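Local coordinates for nitroreductase family protein (Clostridium novyi, PDB 3G14), which probably acts as an oxidoreductase of the nitroreductase family, whose members typically use a bound flavin to reduce their substrates, at the interface of chains A and B. Residues are numbered along the deposited sequence; one frame, centred on the assembly and turned at random. Chains: chain A/B, Nitroreductase family protein.

The four contacts fall into two groups along the two-fold interface of chains A and B. Contacts 1 and 3 are neighbours, their C-alpha centres about 6 Å apart; they share A:Ser95, A:Lys97 and B:Ala126, so one turn between strands 93-94 and 97-98 serves both. Contacts 2 and 4 lie about 8 Å apart, share A:Leu113 and B:Leu113, and repeat one helix pairing with the chains exchanged. About 23 Å separates the centres of contacts 1 and 2, and helix 99-117 supplies residues to all four. Nitroreductases are typically dimers, and this pairing probably represents that assembly.

Contact 1: the interface of chains A and B. Residues chain A 94-95, 97, 99; chain B 65, 126-128.
A:Val94 CG1 packs on the methyl CB of B:Ala127 at 3.7 Å, the apolar centre of a patch where a turn of chain A meets loop 126-128 of chain B in the probable dimer interface of this nitroreductase-family protein. With CG1 anti to the backbone N (chi1 180°), that branch of the valine faces the alanine. Farther out, A:Ile99, the first residue of helix 99-117, brings CD1 loosely toward the methyl of B:Ala126. A:Lys97 bends at its last two torsions and crosses B:Phe128 at about a right angle, its ammonium NZ 3.3 Å from ring atom CZ. The same NZ donates to B:Ala126 O at 2.7 Å, lying in the carbonyl plane on a lone pair. At the polar rim the hydroxyl of A:Ser95 is used in both senses by one residue: OG donates to B:Phe128 O at 2.8 Å, tilted 22° from the carbonyl plane, and accepts from B:Phe128 N at 3.1 Å. This pair of bonds fixes the hydroxyl against the partner backbone. Beyond it, two waters bridge to the carboxylate of B:Glu65. Water 1 lies 2.7 Å from B:Glu65 OE1, and water 2 joins that oxygen to both A:Ser95 OG and B:Phe128 O.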
loop_
_atom_site.group_PDB
_atom_site.type_symbol
_atom_site.label_atom_id
_atom_site.label_comp_id
_atom_site.label_asym_id
_atom_site.label_seq_id
_atom_site.Cartn_x
_atom_site.Cartn_y
_atom_site.Cartn_z
ATOM N N VAL A 94 0.968 -6.616 15.065
ATOM C CA VAL A 94 0.172 -5.618 15.760
ATOM C C VAL A 94 -1.292 -6.018 15.551
ATOM O O VAL A 94 -1.712 -6.174 14.411
ATOM C CB VAL A 94 0.445 -4.198 15.166
ATOM C CG1 VAL A 94 -0.359 -3.154 15.844
ATOM C CG2 VAL A 94 1.971 -3.870 15.265
ATOM N N SER A 95 -2.025 -6.196 16.641
ATOM C CA SER A 95 -3.457 -6.564 16.618
ATOM C C SER A 95 -3.775 -7.729 15.635
ATOM O O SER A 95 -4.748 -7.695 14.838
ATOM C CB SER A 95 -4.308 -5.310 16.368
ATOM O OG SER A 95 -4.185 -4.419 17.468
ATOM N N LYS A 97 -1.942 -8.912 13.154
ATOM C CA LYS A 97 -1.578 -8.595 11.771
ATOM C C LYS A 97 -0.061 -8.456 11.636
ATOM O O LYS A 97 0.592 -7.819 12.465
ATOM C CB LYS A 97 -2.201 -7.281 11.278
ATOM C CG LYS A 97 -3.731 -7.248 11.260
ATOM C CD LYS A 97 -4.286 -5.836 11.108
ATOM C CE LYS A 97 -3.857 -4.921 12.286
ATOM N NZ LYS A 97 -4.891 -3.924 12.685
ATOM N N ILE A 99 2.776 -6.692 10.560
ATOM C CA ILE A 99 3.118 -5.325 10.185
ATOM C C ILE A 99 3.969 -5.231 8.950
ATOM O O ILE A 99 3.781 -4.332 8.142
ATOM C CB ILE A 99 3.762 -4.560 11.364
ATOM C CG1 ILE A 99 2.640 -3.961 12.198
ATOM C CG2 ILE A 99 4.757 -3.444 10.897
ATOM C CD1 ILE A 99 1.571 -3.133 11.407
ATOM N N GLU B 65 -5.065 1.305 20.929
ATOM C CA GLU B 65 -4.090 0.809 21.904
ATOM C C GLU B 65 -2.678 1.365 21.668
ATOM O O GLU B 65 -1.770 0.634 21.336
ATOM C CB GLU B 65 -4.086 -0.707 21.885
ATOM C CG GLU B 65 -5.373 -1.307 22.437
ATOM C CD GLU B 65 -5.503 -2.811 22.236
ATOM O OE1 GLU B 65 -4.823 -3.397 21.350
ATOM O OE2 GLU B 65 -6.336 -3.381 22.971
ATOM N N ALA B 126 -3.181 1.250 13.250
ATOM C CA ALA B 126 -3.262 -0.184 13.073
ATOM C C ALA B 126 -3.402 -0.948 14.401
ATOM O O ALA B 126 -3.696 -2.148 14.380
ATOM C CB ALA B 126 -2.045 -0.699 12.351
ATOM N N ALA B 127 -3.175 -0.256 15.525
ATOM C CA ALA B 127 -3.177 -0.890 16.874
ATOM C C ALA B 127 -4.453 -0.553 17.653
ATOM O O ALA B 127 -4.654 0.581 18.077
ATOM C CB ALA B 127 -1.961 -0.436 17.685
ATOM N N PHE B 128 -5.304 -1.559 17.840
ATOM C CA PHE B 128 -6.592 -1.370 18.489
ATOM C C PHE B 128 -7.113 -2.714 18.947
ATOM O O PHE B 128 -6.674 -3.778 18.473
ATOM C CB PHE B 128 -7.623 -0.679 17.574
ATOM C CG PHE B 128 -7.523 -1.076 16.105
ATOM C CD1 PHE B 128 -7.871 -2.360 15.679
ATOM C CD2 PHE B 128 -7.087 -0.155 15.167
ATOM C CE1 PHE B 128 -7.768 -2.724 14.320
ATOM C CE2 PHE B 128 -6.978 -0.493 13.821
ATOM C CZ PHE B 128 -7.326 -1.776 13.401
HETATM O O HOH W 1 -2.482 -3.477 19.934
HETATM O O HOH W 2 -5.100 -5.797 20.287
#

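Contact 2: the interface of chains A and B. Residues chain A 8, 11, 109, 113, 124; chain B 38, 106, 110, 113.
A:Glu109 points from helix 99-117 at B:Pro38, B:Ile106 and B:His110, in a helix pairing at the two-fold interface of this nitroreductase-family protein. From CB the chain sets out with CG anti to the backbone N (chi1 -170°), then bends at chi2. CG lies at the edge of the B:His110 imidazole, in its plane, and also touches B:Ile106 CG2. The carboxyl carbon CD packs on that same isoleucine methyl at 3.6 Å. Of the two oxygens, OE2 accepts from B:His110 NE2 at 2.6 Å on its anti side, with carboxylate and ring nearly coplanar, 27° apart. OE1 is taken by the chain's own A:Trp124, whose indole NE1 donates at 2.9 Å nearly along the C-O axis. Each oxygen is gripped by a ring N-H, which should fix the rotation of the carboxylate; if it is charged, it would probably polarise the imidazole. B:Pro38 comes at the carboxylate from the opposite direction. Its CG reaches A:Trp124 CD1 at 3.6 Å, while CD lies over one face of the A:Arg11 guanidinium. The face of the indole's six-membered ring carries B:Ile106 CD1, 3.7 Å from the ring centroid in a CH-pi contact. Over a face of the B:His110 ring, toward its rim, A:Ile8 sets CD1 at 3.8 Å from CE1, and A:Leu113 CD1 approaches NE2 of the same imidazole at 3.8 Å.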
loop_
_atom_site.group_PDB
_atom_site.type_symbol
_atom_site.label_atom_id
_atom_site.label_comp_id
_atom_site.label_asym_id
_atom_site.label_seq_id
_atom_site.Cartn_x
_atom_site.Cartn_y
_atom_site.Cartn_z
ATOM N N ILE A 8 -2.881 7.752 -10.659
ATOM C CA ILE A 8 -3.769 6.706 -10.183
ATOM C C ILE A 8 -4.553 6.052 -11.326
ATOM O O ILE A 8 -4.601 4.824 -11.419
ATOM C CB ILE A 8 -4.759 7.232 -9.116
ATOM C CG1 ILE A 8 -3.992 7.742 -7.897
ATOM C CG2 ILE A 8 -5.719 6.118 -8.663
ATOM C CD1 ILE A 8 -3.247 6.723 -7.138
ATOM N N ARG A 11 -2.197 4.082 -13.972
ATOM C CA ARG A 11 -1.559 2.841 -13.554
ATOM C C ARG A 11 -2.310 1.591 -14.041
ATOM O O ARG A 11 -3.512 1.456 -13.836
ATOM C CB ARG A 11 -1.429 2.774 -12.027
ATOM C CG ARG A 11 -0.657 1.560 -11.494
ATOM C CD ARG A 11 -1.254 1.023 -10.204
ATOM N NE ARG A 11 -2.645 0.649 -10.391
ATOM C CZ ARG A 11 -3.082 -0.439 -11.008
ATOM N NH1 ARG A 11 -2.240 -1.338 -11.525
ATOM N NH2 ARG A 11 -4.395 -0.619 -11.093
ATOM N N GLU A 109 3.752 0.045 -3.340
ATOM C CA GLU A 109 2.796 0.804 -4.111
ATOM C C GLU A 109 3.313 2.217 -4.447
ATOM O O GLU A 109 2.965 2.778 -5.510
ATOM C CB GLU A 109 1.430 0.841 -3.417
ATOM C CG GLU A 109 0.276 1.423 -4.276
ATOM C CD GLU A 109 -0.010 0.718 -5.592
ATOM O OE1 GLU A 109 0.696 -0.274 -5.887
ATOM O OE2 GLU A 109 -0.950 1.189 -6.338
ATOM N N LEU A 113 3.300 3.371 -8.266
ATOM C CA LEU A 113 2.824 4.671 -8.642
ATOM C C LEU A 113 3.902 5.618 -9.164
ATOM O O LEU A 113 3.694 6.282 -10.167
ATOM C CB LEU A 113 2.010 5.288 -7.510
ATOM C CG LEU A 113 0.701 4.554 -7.146
ATOM C CD1 LEU A 113 0.109 5.180 -5.864
ATOM C CD2 LEU A 113 -0.325 4.496 -8.309
ATOM N N TRP A 124 2.491 -6.082 -10.399
ATOM C CA TRP A 124 2.686 -6.742 -9.117
ATOM C C TRP A 124 2.743 -8.241 -9.290
ATOM O O TRP A 124 1.815 -8.854 -9.852
ATOM C CB TRP A 124 1.540 -6.430 -8.162
ATOM C CG TRP A 124 1.591 -5.173 -7.368
ATOM C CD1 TRP A 124 1.149 -3.914 -7.762
ATOM C CD2 TRP A 124 1.935 -5.071 -6.011
ATOM N NE1 TRP A 124 1.289 -3.026 -6.732
ATOM C CE2 TRP A 124 1.778 -3.715 -5.641
ATOM C CE3 TRP A 124 2.436 -5.983 -5.071
ATOM C CZ2 TRP A 124 2.053 -3.267 -4.364
ATOM C CZ3 TRP A 124 2.721 -5.528 -3.782
ATOM C CH2 TRP A 124 2.514 -4.192 -3.442
ATOM N N PRO B 38 -4.383 -1.755 -7.539
ATOM C CA PRO B 38 -4.152 -3.143 -7.969
ATOM C C PRO B 38 -4.439 -4.101 -6.822
ATOM O O PRO B 38 -4.243 -3.748 -5.654
ATOM C CB PRO B 38 -2.645 -3.189 -8.293
ATOM C CG PRO B 38 -2.026 -2.155 -7.426
ATOM C CD PRO B 38 -3.109 -1.051 -7.260
ATOM N N ILE B 106 -2.410 -1.612 0.229
ATOM C CA ILE B 106 -2.283 -0.914 -1.075
ATOM C C ILE B 106 -3.427 0.070 -1.188
ATOM O O ILE B 106 -3.227 1.265 -1.425
ATOM C CB ILE B 106 -2.291 -1.913 -2.289
ATOM C CG1 ILE B 106 -1.042 -2.806 -2.329
ATOM C CG2 ILE B 106 -2.342 -1.160 -3.651
ATOM C CD1 ILE B 106 -1.101 -3.945 -3.391
ATOM N N HIS B 110 -3.799 4.353 -1.122
ATOM C CA HIS B 110 -4.497 5.179 -2.110
ATOM C C HIS B 110 -5.449 6.174 -1.405
ATOM O O HIS B 110 -5.538 7.346 -1.806
ATOM C CB HIS B 110 -5.243 4.317 -3.175
ATOM C CG HIS B 110 -4.343 3.720 -4.220
ATOM N ND1 HIS B 110 -4.712 3.602 -5.550
ATOM C CD2 HIS B 110 -3.123 3.139 -4.118
ATOM C CE1 HIS B 110 -3.721 3.030 -6.225
ATOM N NE2 HIS B 110 -2.757 2.727 -5.380
ATOM N N LEU B 113 -2.996 8.791 0.320
ATOM C CA LEU B 113 -2.435 9.716 -0.654
ATOM C C LEU B 113 -3.501 10.572 -1.348
ATOM O O LEU B 113 -3.301 11.774 -1.625
ATOM C CB LEU B 113 -1.601 8.956 -1.665
ATOM C CG LEU B 113 -0.358 8.282 -1.135
ATOM C CD1 LEU B 113 0.181 7.384 -2.230
ATOM C CD2 LEU B 113 0.709 9.344 -0.638
#

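Contact 3: the interface of chains A and B. Residues chain A 95-97; chain B 101, 126, 130, 144-146.
The turn between strands 93-94 and 97-98 of chain A meets the start of strand 144-151 of chain B, with the ammonium of A:Lys97 set among backbone carbonyls of the partner. Besides its bond to B:Ala126, NZ donates to B:Val146 O at 2.9 Å from above the carbonyl plane, 49° out of it, and weakly to B:Val145 O. Bends at chi3 (-61°) and chi4 turn the amine back toward these acceptors. The aliphatic stretch packs as it passes: CD lies against B:Val146 CA, and CG meets B:Leu101 CD2 at 4.0 Å, the two side chains crossing at about a right angle. Water 3 fills out the ammonium's surroundings, 2.7 Å from NZ, and ties it to A:Ser95 O and B:Val145 O. Alongside runs B:Arg144, pointing the opposite way to the lysine. NH1 and NH2 of its guanidinium make weak hydrogen bonds to A:Gly96 O, while A:Ser95 O sits at the edge of the group without an N-H aimed at it. B:Glu130 positions this arginine side-on in a salt bridge: NE donates to OE2 at 3.0 Å and NH2 to OE1 at 3.0 Å, each on a syn lone pair. OE2 also accepts from B:Val145 N at 2.8 Å, on the anti side and well out of the carboxylate plane. In the fold, B:Glu130 thereby ties the first turn of helix 130-137 to the beginning of strand 144-151, beside the partner's turn.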
loop_
_atom_site.group_PDB
_atom_site.type_symbol
_atom_site.label_atom_id
_atom_site.label_comp_id
_atom_site.label_asym_id
_atom_site.label_seq_id
_atom_site.Cartn_x
_atom_site.Cartn_y
_atom_site.Cartn_z
ATOM N N SER A 95 -2.025 -6.196 16.641
ATOM C CA SER A 95 -3.457 -6.564 16.618
ATOM C C SER A 95 -3.775 -7.729 15.635
ATOM O O SER A 95 -4.748 -7.695 14.838
ATOM C CB SER A 95 -4.308 -5.310 16.368
ATOM O OG SER A 95 -4.185 -4.419 17.468
ATOM N N GLY A 96 -2.942 -8.767 15.711
ATOM C CA GLY A 96 -3.165 -10.001 14.951
ATOM C C GLY A 96 -2.770 -9.905 13.486
ATOM O O GLY A 96 -3.227 -10.721 12.669
ATOM N N LYS A 97 -1.942 -8.912 13.154
ATOM C CA LYS A 97 -1.578 -8.595 11.771
ATOM C C LYS A 97 -0.061 -8.456 11.636
ATOM O O LYS A 97 0.592 -7.819 12.465
ATOM C CB LYS A 97 -2.201 -7.281 11.278
ATOM C CG LYS A 97 -3.731 -7.248 11.260
ATOM C CD LYS A 97 -4.286 -5.836 11.108
ATOM C CE LYS A 97 -3.857 -4.921 12.286
ATOM N NZ LYS A 97 -4.891 -3.924 12.685
ATOM N N LEU B 101 -3.861 -8.648 3.613
ATOM C CA LEU B 101 -3.075 -7.609 4.242
ATOM C C LEU B 101 -2.356 -6.755 3.183
ATOM O O LEU B 101 -2.426 -5.520 3.219
ATOM C CB LEU B 101 -2.087 -8.182 5.254
ATOM C CG LEU B 101 -2.744 -8.606 6.569
ATOM C CD1 LEU B 101 -1.760 -9.395 7.454
ATOM C CD2 LEU B 101 -3.399 -7.386 7.317
ATOM N N ALA B 126 -3.181 1.250 13.250
ATOM C CA ALA B 126 -3.262 -0.184 13.073
ATOM C C ALA B 126 -3.402 -0.948 14.401
ATOM O O ALA B 126 -3.696 -2.148 14.380
ATOM C CB ALA B 126 -2.045 -0.699 12.351
ATOM N N GLU B 130 -9.522 -4.943 18.277
ATOM C CA GLU B 130 -10.295 -5.183 17.091
ATOM C C GLU B 130 -11.741 -5.606 17.411
ATOM O O GLU B 130 -12.670 -5.241 16.697
ATOM C CB GLU B 130 -9.594 -6.276 16.278
ATOM C CG GLU B 130 -10.239 -6.571 14.966
ATOM C CD GLU B 130 -9.424 -7.536 14.116
ATOM O OE1 GLU B 130 -8.433 -8.106 14.609
ATOM O OE2 GLU B 130 -9.813 -7.758 12.965
ATOM N N ARG B 144 -11.715 -8.968 9.236
ATOM C CA ARG B 144 -10.585 -8.369 9.947
ATOM C C ARG B 144 -10.614 -6.866 9.748
ATOM O O ARG B 144 -10.844 -6.404 8.634
ATOM C CB ARG B 144 -9.240 -8.950 9.472
ATOM C CG ARG B 144 -9.116 -10.477 9.660
ATOM C CD ARG B 144 -9.230 -10.931 11.117
ATOM N NE ARG B 144 -8.337 -10.183 12.014
ATOM C CZ ARG B 144 -7.032 -10.406 12.177
ATOM N NH1 ARG B 144 -6.411 -11.372 11.526
ATOM N NH2 ARG B 144 -6.342 -9.651 13.020
ATOM N N VAL B 145 -10.420 -6.119 10.835
ATOM C CA VAL B 145 -10.200 -4.668 10.758
ATOM C C VAL B 145 -8.700 -4.445 10.528
ATOM O O VAL B 145 -7.880 -4.672 11.415
ATOM C CB VAL B 145 -10.743 -3.897 12.009
ATOM C CG1 VAL B 145 -10.545 -2.362 11.845
ATOM C CG2 VAL B 145 -12.236 -4.288 12.271
ATOM N N VAL B 146 -8.347 -4.002 9.337
ATOM C CA VAL B 146 -6.934 -3.863 8.974
ATOM C C VAL B 146 -6.286 -2.585 9.537
ATOM O O VAL B 146 -5.218 -2.627 10.154
ATOM C CB VAL B 146 -6.745 -3.995 7.435
ATOM C CG1 VAL B 146 -5.257 -3.795 7.000
ATOM C CG2 VAL B 146 -7.299 -5.340 6.885
HETATM O O HOH W 3 -6.516 -5.831 13.805
#

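Contact 4: the interface of chains A and B. Residues chain A 4, 38, 106, 110, 113; chain B 8, 11, 109, 113.
A:His110 and B:Glu109 join the two copies of helix 99-117 across the two-fold interface of this nitroreductase-family protein. The hydrogen bond runs from A:His110 NE2 to B:Glu109 OE2 at 2.6 Å. The oxygen is met on its anti side, 17° out of the carboxylate plane, and the ring is turned 31° from that plane. A bend at chi2 (61°) directs the carboxylate at the imidazole, and CG of B:Glu109 also lies at the ring edge. Among the apolar contacts, A:Ile106 CG2 packs on B:Glu109 CD at 3.5 Å, the side chains at about a right angle. A:Phe4 adds its ring tip: CZ touches B:Leu113 CB at 3.3 Å, a tight meeting reached with CG anti to the backbone N. The delta-methyls of the two Leu113 residues approach each other more loosely, CD1 to CD1 at 4.3 Å. Contacts over flat faces come from both chains. B:Ile8 places CD1 above the A:His110 ring, offset toward its rim, 4.1 Å from CE1. A:Pro38 lies across a face of the B:Arg11 guanidinium, its CD 3.6 Å from NE. Beside the histidine ring, the methyl CD1 of B:Leu113 packs 3.7 Å from A:His110 NE2.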
loop_
_atom_site.group_PDB
_atom_site.type_symbol
_atom_site.label_atom_id
_atom_site.label_comp_id
_atom_site.label_asym_id
_atom_site.label_seq_id
_atom_site.Cartn_x
_atom_site.Cartn_y
_atom_site.Cartn_z
ATOM N N PHE A 4 -1.651 14.026 -9.655
ATOM C CA PHE A 4 -1.782 12.844 -8.826
ATOM C C PHE A 4 -2.896 11.902 -9.272
ATOM O O PHE A 4 -2.681 10.701 -9.450
ATOM C CB PHE A 4 -1.973 13.204 -7.343
ATOM C CG PHE A 4 -1.953 11.993 -6.446
ATOM C CD1 PHE A 4 -0.739 11.423 -6.030
ATOM C CD2 PHE A 4 -3.138 11.378 -6.066
ATOM C CE1 PHE A 4 -0.736 10.262 -5.230
ATOM C CE2 PHE A 4 -3.115 10.238 -5.276
ATOM C CZ PHE A 4 -1.929 9.693 -4.873
ATOM N N PRO A 38 4.671 5.980 4.639
ATOM C CA PRO A 38 4.471 5.835 6.076
ATOM C C PRO A 38 4.721 4.403 6.496
ATOM O O PRO A 38 4.576 3.488 5.694
ATOM C CB PRO A 38 2.988 6.185 6.250
ATOM C CG PRO A 38 2.363 5.675 4.962
ATOM C CD PRO A 38 3.383 6.054 3.924
ATOM N N ILE A 106 2.648 -0.966 1.263
ATOM C CA ILE A 106 2.581 0.521 1.183
ATOM C C ILE A 106 3.748 1.045 0.359
ATOM O O ILE A 106 3.546 1.717 -0.665
ATOM C CB ILE A 106 2.549 1.175 2.587
ATOM C CG1 ILE A 106 1.274 0.854 3.357
ATOM C CG2 ILE A 106 2.596 2.729 2.489
ATOM C CD1 ILE A 106 1.355 1.348 4.838
ATOM N N HIS A 110 4.114 2.804 -3.560
ATOM C CA HIS A 110 4.824 4.055 -3.873
ATOM C C HIS A 110 5.799 3.845 -5.089
ATOM O O HIS A 110 5.886 4.714 -5.961
ATOM C CB HIS A 110 5.544 4.599 -2.644
ATOM C CG HIS A 110 4.661 5.298 -1.661
ATOM N ND1 HIS A 110 5.049 6.450 -1.023
ATOM C CD2 HIS A 110 3.409 5.027 -1.209
ATOM C CE1 HIS A 110 4.079 6.862 -0.221
ATOM N NE2 HIS A 110 3.077 6.013 -0.305
ATOM N N LEU A 113 3.300 3.371 -8.266
ATOM C CA LEU A 113 2.824 4.671 -8.642
ATOM C C LEU A 113 3.902 5.618 -9.164
ATOM O O LEU A 113 3.694 6.282 -10.167
ATOM C CB LEU A 113 2.010 5.288 -7.510
ATOM C CG LEU A 113 0.701 4.554 -7.146
ATOM C CD1 LEU A 113 0.109 5.180 -5.864
ATOM C CD2 LEU A 113 -0.325 4.496 -8.309
ATOM N N ILE B 8 3.287 12.993 -2.706
ATOM C CA ILE B 8 4.093 12.056 -1.920
ATOM C C ILE B 8 4.867 12.813 -0.832
ATOM O O ILE B 8 4.968 12.335 0.289
ATOM C CB ILE B 8 5.100 11.281 -2.838
ATOM C CG1 ILE B 8 4.309 10.529 -3.919
ATOM C CG2 ILE B 8 6.056 10.370 -1.988
ATOM C CD1 ILE B 8 3.365 9.396 -3.415
ATOM N N ARG B 11 2.496 14.360 2.120
ATOM C CA ARG B 11 1.823 13.443 3.021
ATOM C C ARG B 11 2.551 13.372 4.354
ATOM O O ARG B 11 3.735 13.113 4.396
ATOM C CB ARG B 11 1.737 12.029 2.440
ATOM C CG ARG B 11 0.913 11.079 3.312
ATOM C CD ARG B 11 1.488 9.674 3.347
ATOM N NE ARG B 11 2.899 9.629 3.683
ATOM C CZ ARG B 11 3.410 9.729 4.912
ATOM N NH1 ARG B 11 2.635 9.915 5.997
ATOM N NH2 ARG B 11 4.727 9.654 5.047
ATOM N N GLU B 109 -3.396 2.954 1.238
ATOM C CA GLU B 109 -2.412 4.005 0.903
ATOM C C GLU B 109 -2.959 4.904 -0.233
ATOM O O GLU B 109 -2.598 6.100 -0.307
ATOM C CB GLU B 109 -1.035 3.420 0.561
ATOM C CG GLU B 109 0.084 4.457 0.374
ATOM C CD GLU B 109 0.365 5.304 1.612
ATOM O OE1 GLU B 109 -0.338 5.085 2.650
ATOM O OE2 GLU B 109 1.260 6.180 1.531
ATOM N N LEU B 113 -2.996 8.791 0.320
ATOM C CA LEU B 113 -2.435 9.716 -0.654
ATOM C C LEU B 113 -3.501 10.572 -1.348
ATOM O O LEU B 113 -3.301 11.774 -1.625
ATOM C CB LEU B 113 -1.601 8.956 -1.665
ATOM C CG LEU B 113 -0.358 8.282 -1.135
ATOM C CD1 LEU B 113 0.181 7.384 -2.230
ATOM C CD2 LEU B 113 0.709 9.344 -0.638
#